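Local atomic coordinates of MxaA (Stigmatella aurantiaca, PDB entry 4W4T), a protein that carries, in this piece of a longer PKS-NRPS protein, the NADPH-binding terminal reductase domain of the myxalamid biosynthetic pathway. Residues R88-Q93 and P119-I124; T61-F66 and N97-N102. One frame throughout, in Å; residues are numbered along the deposited sequence.

Interaction 1 of 2, residues R88-Q93 and P119-I124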
# COMPACT_ATOMS: atom_id res chain seq x y z
N ARG A 88 -17.97 -11.79 -13.89
CA ARG A 88 -18.78 -10.75 -13.26
C ARG A 88 -19.25 -9.74 -14.29
O ARG A 88 -18.44 -9.03 -14.88
CB ARG A 88 -17.99 -10.01 -12.18
CG ARG A 88 -17.54 -10.86 -11.00
CD ARG A 88 -16.71 -10.05 -10.00
NE ARG A 88 -17.50 -9.03 -9.30
CZ ARG A 88 -17.33 -7.72 -9.46
NH1 ARG A 88 -16.41 -7.25 -10.29
NH2 ARG A 88 -18.10 -6.87 -8.77
N SER A 89 -20.56 -9.66 -14.49
CA SER A 89 -21.14 -8.70 -15.43
C SER A 89 -22.65 -8.67 -15.24
O SER A 89 -23.21 -9.59 -14.65
CB SER A 89 -20.79 -9.08 -16.87
OG SER A 89 -21.24 -10.39 -17.17
N LYS A 90 -23.30 -7.61 -15.72
CA LYS A 90 -24.75 -7.50 -15.59
C LYS A 90 -25.50 -8.34 -16.62
O LYS A 90 -26.65 -8.73 -16.40
CB LYS A 90 -25.19 -6.03 -15.69
CG LYS A 90 -24.98 -5.23 -14.42
CD LYS A 90 -25.81 -5.78 -13.28
CE LYS A 90 -25.30 -5.31 -11.92
NZ LYS A 90 -23.94 -5.85 -11.63
N THR A 91 -24.86 -8.61 -17.76
CA THR A 91 -25.47 -9.47 -18.78
C THR A 91 -24.44 -10.39 -19.40
O THR A 91 -23.25 -10.14 -19.30
CB THR A 91 -26.14 -8.67 -19.92
OG1 THR A 91 -25.17 -7.85 -20.58
CG2 THR A 91 -27.29 -7.79 -19.41
N GLU A 92 -24.92 -11.45 -20.04
CA GLU A 92 -24.05 -12.37 -20.76
C GLU A 92 -23.28 -11.65 -21.86
O GLU A 92 -22.11 -11.98 -22.15
CB GLU A 92 -24.85 -13.51 -21.37
CG GLU A 92 -25.57 -14.36 -20.33
CD GLU A 92 -26.33 -15.51 -20.95
OE1 GLU A 92 -26.55 -15.52 -22.19
OE2 GLU A 92 -26.70 -16.43 -20.19
N GLN A 93 -23.94 -10.69 -22.50
CA GLN A 93 -23.33 -9.95 -23.60
C GLN A 93 -22.19 -9.07 -23.09
O GLN A 93 -21.13 -9.00 -23.71
CB GLN A 93 -24.38 -9.12 -24.34
CG GLN A 93 -25.22 -9.95 -25.29
CD GLN A 93 -26.43 -9.20 -25.83
OE1 GLN A 93 -26.53 -7.96 -25.73
NE2 GLN A 93 -27.35 -9.94 -26.42
N PRO A 119 -20.48 -17.08 -21.73
CA PRO A 119 -20.30 -16.51 -20.41
C PRO A 119 -21.38 -16.97 -19.43
O PRO A 119 -22.53 -17.25 -19.81
CB PRO A 119 -20.42 -15.02 -20.64
CG PRO A 119 -20.18 -14.78 -22.03
CD PRO A 119 -20.56 -16.06 -22.77
N VAL A 120 -20.98 -17.13 -18.18
CA VAL A 120 -21.88 -17.42 -17.09
C VAL A 120 -21.71 -16.27 -16.13
O VAL A 120 -20.62 -16.08 -15.60
CB VAL A 120 -21.55 -18.80 -16.45
CG1 VAL A 120 -22.49 -19.07 -15.23
CG2 VAL A 120 -21.66 -19.91 -17.46
N ARG A 121 -22.75 -15.47 -15.96
CA ARG A 121 -22.68 -14.36 -15.02
C ARG A 121 -22.50 -14.90 -13.61
O ARG A 121 -23.25 -15.78 -13.18
CB ARG A 121 -23.96 -13.50 -15.03
CG ARG A 121 -24.24 -12.72 -16.28
CD ARG A 121 -25.58 -12.01 -16.10
NE ARG A 121 -25.58 -11.23 -14.87
CZ ARG A 121 -26.67 -10.81 -14.24
NH1 ARG A 121 -27.87 -11.09 -14.73
NH2 ARG A 121 -26.55 -10.10 -13.13
N GLY A 122 -21.52 -14.37 -12.88
CA GLY A 122 -21.20 -14.91 -11.57
C GLY A 122 -19.90 -14.40 -10.98
O GLY A 122 -19.18 -13.59 -11.57
N ASP A 123 -19.61 -14.91 -9.79
CA ASP A 123 -18.59 -14.34 -8.92
C ASP A 123 -18.03 -15.47 -8.07
O ASP A 123 -18.74 -16.05 -7.26
CB ASP A 123 -19.19 -13.25 -8.04
CG ASP A 123 -18.15 -12.45 -7.27
OD1 ASP A 123 -17.00 -12.93 -7.10
OD2 ASP A 123 -18.49 -11.34 -6.82
N ILE A 124 -16.76 -15.77 -8.27
CA ILE A 124 -16.08 -16.78 -7.49
C ILE A 124 -16.16 -16.56 -5.97
O ILE A 124 -16.09 -17.51 -5.18
CB ILE A 124 -14.60 -16.85 -7.94
CG1 ILE A 124 -14.04 -18.24 -7.65
CG2 ILE A 124 -13.77 -15.72 -7.33
CD1 ILE A 124 -14.79 -19.32 -8.39
O HOH W 1 -25.33 -16.28 -16.98
O HOH W 2 -25.00 -18.54 -19.67
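The torsions of Arg121 bring its guanidinium against the loop of Ser89 and Lys90. CG lies anti to the carbonyl carbon, and a bend at chi3 (53°) helps to bring NE beside Ser89 O and one face of the group against Lys90 O. NE donates a hydrogen bond to Ser89 O at 2.9 Å. The bond is not straight (139° at the hydrogen), and Ser89 O is tilted out of the guanidinium plane. Lys90 O takes a different place: it stands over the centre of one guanidinium face, 3.0 Å from Arg121 CZ, without a hydrogen bond. Ser89 OG donates forward along the chain to Thr91 O, just before helix 92-105.

At the helix start, Pro119 CG touches Glu92 O at 3.4 Å. One water links Glu92 OE2 to Pro119 O, and another accepts from Arg121 N and reaches Glu92 OE2 only weakly.

At the other end, Arg88 and Asp123 run side by side. Asp123 OD2 lies at the guanidinium edge, 3.5 Å from Arg88 NE, in a salt bridge with the two planes 65° apart. Asp123 OD1 is held by Gly125 N. An alanine in place of Asp123 would probably leave Arg88 without this counter-charge and set its guanidinium freer to turn.

The contact joins elements of one beta-alpha-beta unit, in which strands 82-87 and 117-121 run parallel. Arg88 and Asp123 belong to the NADPH site, though the cofactor is absent here. The two carbonyl oxygens, one at the edge and one over a face of the Arg121 guanidinium, probably stabilise its charge, while the Asp123 carboxylate probably offsets that of Arg88 beside the cofactor site.

Interaction 2 of 2, residues T61-F66 and N97-N102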
# COMPACT_ATOMS: atom_id res chain seq x y z
N THR A 61 -12.96 -20.92 -14.96
CA THR A 61 -12.94 -19.73 -14.13
C THR A 61 -11.64 -18.97 -14.42
O THR A 61 -10.58 -19.58 -14.66
CB THR A 61 -13.07 -20.05 -12.61
OG1 THR A 61 -11.97 -20.86 -12.17
CG2 THR A 61 -14.36 -20.79 -12.31
N GLY A 62 -11.72 -17.65 -14.39
CA GLY A 62 -10.55 -16.82 -14.50
C GLY A 62 -10.26 -16.36 -15.92
O GLY A 62 -9.15 -15.91 -16.20
N ALA A 63 -11.26 -16.44 -16.80
CA ALA A 63 -11.08 -16.02 -18.19
C ALA A 63 -10.71 -14.54 -18.35
O ALA A 63 -10.23 -14.14 -19.42
CB ALA A 63 -12.34 -16.33 -19.00
N THR A 64 -10.92 -13.72 -17.33
CA THR A 64 -10.61 -12.30 -17.45
C THR A 64 -9.22 -11.94 -16.90
O THR A 64 -8.85 -10.77 -16.87
CB THR A 64 -11.66 -11.41 -16.73
OG1 THR A 64 -11.68 -11.69 -15.33
CG2 THR A 64 -13.07 -11.64 -17.31
N GLY A 65 -8.46 -12.95 -16.47
CA GLY A 65 -7.11 -12.71 -15.97
C GLY A 65 -6.05 -13.03 -17.03
O GLY A 65 -6.37 -13.28 -18.18
N PHE A 66 -4.78 -13.03 -16.62
CA PHE A 66 -3.66 -13.17 -17.56
C PHE A 66 -3.52 -14.61 -18.03
O PHE A 66 -3.72 -14.90 -19.22
CB PHE A 66 -2.37 -12.64 -16.91
CG PHE A 66 -1.13 -12.83 -17.75
CD1 PHE A 66 -1.07 -12.33 -19.05
CD2 PHE A 66 -0.02 -13.47 -17.23
CE1 PHE A 66 0.08 -12.49 -19.82
CE2 PHE A 66 1.13 -13.64 -17.99
CZ PHE A 66 1.18 -13.15 -19.29
N ASN A 97 -18.14 -9.32 -23.74
CA ASN A 97 -17.28 -8.18 -24.04
C ASN A 97 -16.02 -8.16 -23.18
O ASN A 97 -14.93 -7.88 -23.67
CB ASN A 97 -18.02 -6.85 -23.86
CG ASN A 97 -19.17 -6.70 -24.83
OD1 ASN A 97 -19.27 -7.41 -25.83
ND2 ASN A 97 -20.05 -5.75 -24.54
N ARG A 98 -16.19 -8.46 -21.90
CA ARG A 98 -15.05 -8.51 -20.98
C ARG A 98 -14.08 -9.61 -21.41
O ARG A 98 -12.88 -9.38 -21.52
CB ARG A 98 -15.52 -8.74 -19.54
CG ARG A 98 -16.33 -7.60 -18.95
CD ARG A 98 -16.42 -7.72 -17.43
NE ARG A 98 -15.11 -7.57 -16.79
CZ ARG A 98 -14.72 -8.24 -15.71
NH1 ARG A 98 -15.53 -9.12 -15.13
NH2 ARG A 98 -13.51 -8.03 -15.21
N ILE A 99 -14.61 -10.80 -21.67
CA ILE A 99 -13.76 -11.90 -22.09
C ILE A 99 -13.05 -11.56 -23.40
O ILE A 99 -11.83 -11.73 -23.51
CB ILE A 99 -14.58 -13.17 -22.23
CG1 ILE A 99 -15.13 -13.57 -20.86
CG2 ILE A 99 -13.75 -14.28 -22.81
CD1 ILE A 99 -16.28 -14.55 -20.93
N ARG A 100 -13.79 -11.05 -24.37
CA ARG A 100 -13.19 -10.70 -25.66
C ARG A 100 -12.09 -9.64 -25.51
O ARG A 100 -10.99 -9.80 -26.06
CB ARG A 100 -14.23 -10.19 -26.64
CG ARG A 100 -13.67 -9.95 -28.04
CD ARG A 100 -14.67 -9.28 -28.97
NE ARG A 100 -15.07 -7.98 -28.46
CZ ARG A 100 -16.26 -7.71 -27.92
NH1 ARG A 100 -17.19 -8.66 -27.85
NH2 ARG A 100 -16.52 -6.49 -27.48
N LYS A 101 -12.37 -8.59 -24.75
CA LYS A 101 -11.40 -7.51 -24.58
C LYS A 101 -10.12 -8.01 -23.90
O LYS A 101 -9.01 -7.60 -24.27
CB LYS A 101 -12.01 -6.35 -23.78
CG LYS A 101 -13.00 -5.50 -24.58
CD LYS A 101 -13.48 -4.29 -23.78
CE LYS A 101 -14.55 -3.51 -24.55
NZ LYS A 101 -14.05 -3.02 -25.87
N ASN A 102 -10.28 -8.88 -22.91
CA ASN A 102 -9.12 -9.45 -22.23
C ASN A 102 -8.24 -10.18 -23.23
O ASN A 102 -7.03 -9.98 -23.26
CB ASN A 102 -9.55 -10.41 -21.11
CG ASN A 102 -8.37 -10.87 -20.26
OD1 ASN A 102 -7.56 -10.06 -19.83
ND2 ASN A 102 -8.28 -12.17 -20.00
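Asn102 ND2 donates to two backbone carbonyls of the loop after strand 57-61. The bond to Gly65 O is 2.9 Å long and nearly straight (170°), with the oxygen in the amide plane. The bond to Ala63 O is 2.8 Å but more bent (131°), and that oxygen is tilted out of the amide plane. Both acceptors are therefore held by one nitrogen. Asn102 CG is anti to the backbone N (chi1 -172°), which carries the amide out from the helix to the loop.

Beside this, Thr64 meets Arg98. The Thr64 methyl CG2 lies over one guanidinium face, offset toward its rim, and is 4.1 Å from Arg98 CZ. The bend at chi3 of Arg98 turns its guanidinium toward Thr64. Ala63 CB packs on Ile99 CG1 at 4.3 Å, an apolar touch.

The loop between strand 57-61 and helix 66-78 is the glycine-rich dinucleotide-binding turn of a Rossmann fold. Thr64, Gly65, Phe66 and Arg98 belong to the NADPH site, but this chain holds no cofactor. A type I turn runs from Gly62 to Gly65, closed by a hydrogen bond from Gly65 N to Gly62 O. This turn sets the positions of the Ala63 and Gly65 carbonyls that Asn102 grips.

Farther out, Ile99 also packs on Cys85, Leu72, Ile117 and Pro119, and Asn102 touches Ala69 of helix 66-78. Thr64 and Arg98 both rest on Val87 of strand 82-87. Arg98 NH1 bonds to Arg88 O, at the end of that strand.

Interactions 1 and 2 both use helix 92-105, and their centres lie about 11 Å apart. Along the chain their segments alternate. The direct polar tie is a probable hydrogen bond of 2.9 Å from Arg98 NH1 to Arg88 O, which joins two residues of the NADPH site, one from each contact. Apolar touches run between them as well: Pro119 CG is 4.1 Å from Ile99 CD1, and Ile124 CD1 is 4.2 Å from Thr61 CG2. Together the two contacts flank the cofactor site from its glycine-rich loop, its helix 92-105 and the ends of strands 82-87 and 117-121. NADPH is not bound to this chain in the model.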